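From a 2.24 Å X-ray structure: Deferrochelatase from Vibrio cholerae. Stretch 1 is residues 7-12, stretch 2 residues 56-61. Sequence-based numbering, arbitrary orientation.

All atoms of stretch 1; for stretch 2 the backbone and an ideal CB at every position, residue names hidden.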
# COMPACT_ATOMS: atom_id res chain seq x y z
N SER B 7 22.31 18.41 2.93
CA SER B 7 20.97 18.02 3.35
C SER B 7 20.81 16.50 3.32
O SER B 7 21.62 15.80 2.71
CB SER B 7 19.92 18.67 2.45
OG SER B 7 20.14 18.34 1.09
N GLN B 8 19.77 16.00 3.97
CA GLN B 8 19.46 14.58 3.93
C GLN B 8 18.93 14.22 2.54
O GLN B 8 18.24 15.02 1.91
CB GLN B 8 18.47 14.19 5.03
CG GLN B 8 19.02 14.47 6.44
CD GLN B 8 18.12 13.94 7.55
OE1 GLN B 8 17.88 12.74 7.65
NE2 GLN B 8 17.64 14.85 8.39
N THR B 9 19.26 13.02 2.08
CA THR B 9 19.12 12.64 0.68
C THR B 9 17.71 12.69 0.09
O THR B 9 17.54 12.67 -1.12
CB THR B 9 19.65 11.21 0.45
OG1 THR B 9 18.91 10.29 1.26
CG2 THR B 9 21.13 11.13 0.82
N ALA B 10 16.69 12.75 0.94
CA ALA B 10 15.31 12.68 0.46
C ALA B 10 14.78 14.03 -0.03
O ALA B 10 13.86 14.07 -0.85
CB ALA B 10 14.40 12.13 1.55
N ILE B 11 15.36 15.12 0.46
CA ILE B 11 14.79 16.45 0.27
C ILE B 11 14.96 17.03 -1.13
O ILE B 11 13.98 17.32 -1.82
CB ILE B 11 15.40 17.44 1.28
CG1 ILE B 11 15.23 16.91 2.71
CG2 ILE B 11 14.75 18.81 1.14
CD1 ILE B 11 15.81 17.81 3.77
N LEU B 12 16.21 17.18 -1.56
CA LEU B 12 16.52 17.84 -2.83
C LEU B 12 16.08 17.10 -4.11
O LEU B 12 15.54 17.73 -5.02
CB LEU B 12 18.02 18.14 -2.91
CG LEU B 12 18.44 19.57 -2.58
CD1 LEU B 12 17.81 20.03 -1.28
CD2 LEU B 12 19.96 19.68 -2.51
N UNK B 56 17.03 4.68 -3.24
CA UNK B 56 16.41 4.85 -1.93
C UNK B 56 17.00 6.04 -1.19
O UNK B 56 18.21 6.19 -1.10
CB UNK B 56 16.57 3.58 -1.09
N UNK B 57 16.12 6.90 -0.68
CA UNK B 57 16.54 8.09 0.05
C UNK B 57 15.85 8.14 1.41
O UNK B 57 14.88 7.42 1.64
CB UNK B 57 16.23 9.35 -0.75
N UNK B 58 16.34 9.00 2.29
CA UNK B 58 15.75 9.12 3.62
C UNK B 58 15.97 10.52 4.21
O UNK B 58 16.98 11.17 3.94
CB UNK B 58 16.34 8.06 4.55
N UNK B 59 15.00 10.98 5.00
CA UNK B 59 15.15 12.21 5.75
C UNK B 59 14.45 12.08 7.10
O UNK B 59 13.24 11.85 7.17
CB UNK B 59 14.59 13.40 4.96
N UNK B 60 15.22 12.23 8.18
CA UNK B 60 14.68 12.12 9.53
C UNK B 60 14.49 13.50 10.14
O UNK B 60 15.42 14.31 10.16
CB UNK B 60 15.60 11.27 10.41
N UNK B 61 13.29 13.76 10.65
CA UNK B 61 12.96 15.07 11.19
C UNK B 61 12.31 14.97 12.57
O UNK B 61 11.64 13.98 12.88
CB UNK B 61 12.03 15.81 10.23

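Position 56 lies just before the residues that meet stretch 1. Its CA-to-CB bond points away, and no atom of stretch 1 lies within 5.5 Å of the ideal CB. Stretch 1 therefore sets no limit here, and almost any side chain would be compatible. The deposited residue is Leu56. Its side chain is well out of reach of stretch 1 and takes no part in the contact.

Position 57 has extended backbone angles, and its CA-to-CB bond points toward stretch 1. The ideal CB is 3.5 Å from Thr9 OG1 and 3.7 Å from Ala10 CA. There is little room straight ahead, so a small or medium side chain suits best: alanine, serine, threonine, valine or cysteine. The backbone alone does not choose among them. The deposited residue is Thr57. With chi1 at 62° (p), its OG1 lies 3.5 Å from Ala10 CA and 3.6 Å from Ala10 CB. These are packing contacts. The hydroxyl finds its hydrogen bond elsewhere in the structure.

Position 58 makes its main contact through the backbone. Its N donates to Thr9 OG1 at 3.1 Å, with a nearly straight angle of 164°. Its O receives a weak hydrogen bond from Ala10 N at 3.4 Å, where the angle is 134°. The CA-to-CB bond points away, and the ideal CB is 4.7 Å from Thr9 OG1. These backbone bonds need no particular side chain, so many would suit; the extended angles are comfortable for a beta-branched residue. The deposited residue is Val58. Its CG1 comes within 4.2 Å of Thr9 OG1, while its O also packs 3.5 Å from Gln8 CB.

Position 59 sets its CA-to-CB bond sideways, beside a mostly aliphatic surface. The ideal CB is 3.6 Å from Ala10 CB, 4.0 Å from Gln8 CB and 4.2 Å from Ile11 CG1. Alanine, serine or cysteine would fit easily, and stretch 1 makes no evident demand for a polar group. The deposited residue is Ser59. Its CB packs 3.7 Å from Ala10 CB. With chi1 at 179° (t), its OG lies 3.8 Å from both Ile11 CG1 and Gln8 CB, and makes no hydrogen bond to stretch 1.

Position 60 is held by the amide end of Gln8. Its N donates to Gln8 OE1 at 2.8 Å and 174°, and its O accepts from Gln8 NE2 at 2.9 Å and 158°. The side-chain amide thus pairs with both polar backbone atoms of one residue, much as a neighbouring strand might. The CA-to-CB bond points sideways, with the ideal CB 3.9 Å from Gln8 OE1. Several side chains would suit, including beta-branched ones common in strands. The deposited residue is Val60. Its CB is 3.9 Å from Gln8 OE1, and chi1 is -178° (t).

Position 61 lies beyond the contact. Its ideal CB has nothing of stretch 1 within 5.5 Å, so the choice is open from this side. The deposited residue is Ala61.

Stretch 2 56-61: LTVSVA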
# COMPACT_ATOMS: atom_id res chain seq x y z
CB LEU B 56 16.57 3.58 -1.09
CG LEU B 56 16.01 3.62 0.33
CD1 LEU B 56 14.49 3.72 0.32
CD2 LEU B 56 16.47 2.41 1.12
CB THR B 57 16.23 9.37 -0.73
OG1 THR B 57 14.81 9.48 -0.92
CG2 THR B 57 16.92 9.36 -2.08
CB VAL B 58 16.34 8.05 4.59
CG1 VAL B 58 17.82 8.30 4.84
CG2 VAL B 58 15.56 8.01 5.90
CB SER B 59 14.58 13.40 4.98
OG SER B 59 14.71 14.59 5.73
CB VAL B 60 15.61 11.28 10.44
CG1 VAL B 60 15.00 11.15 11.82
CG2 VAL B 60 15.85 9.91 9.82
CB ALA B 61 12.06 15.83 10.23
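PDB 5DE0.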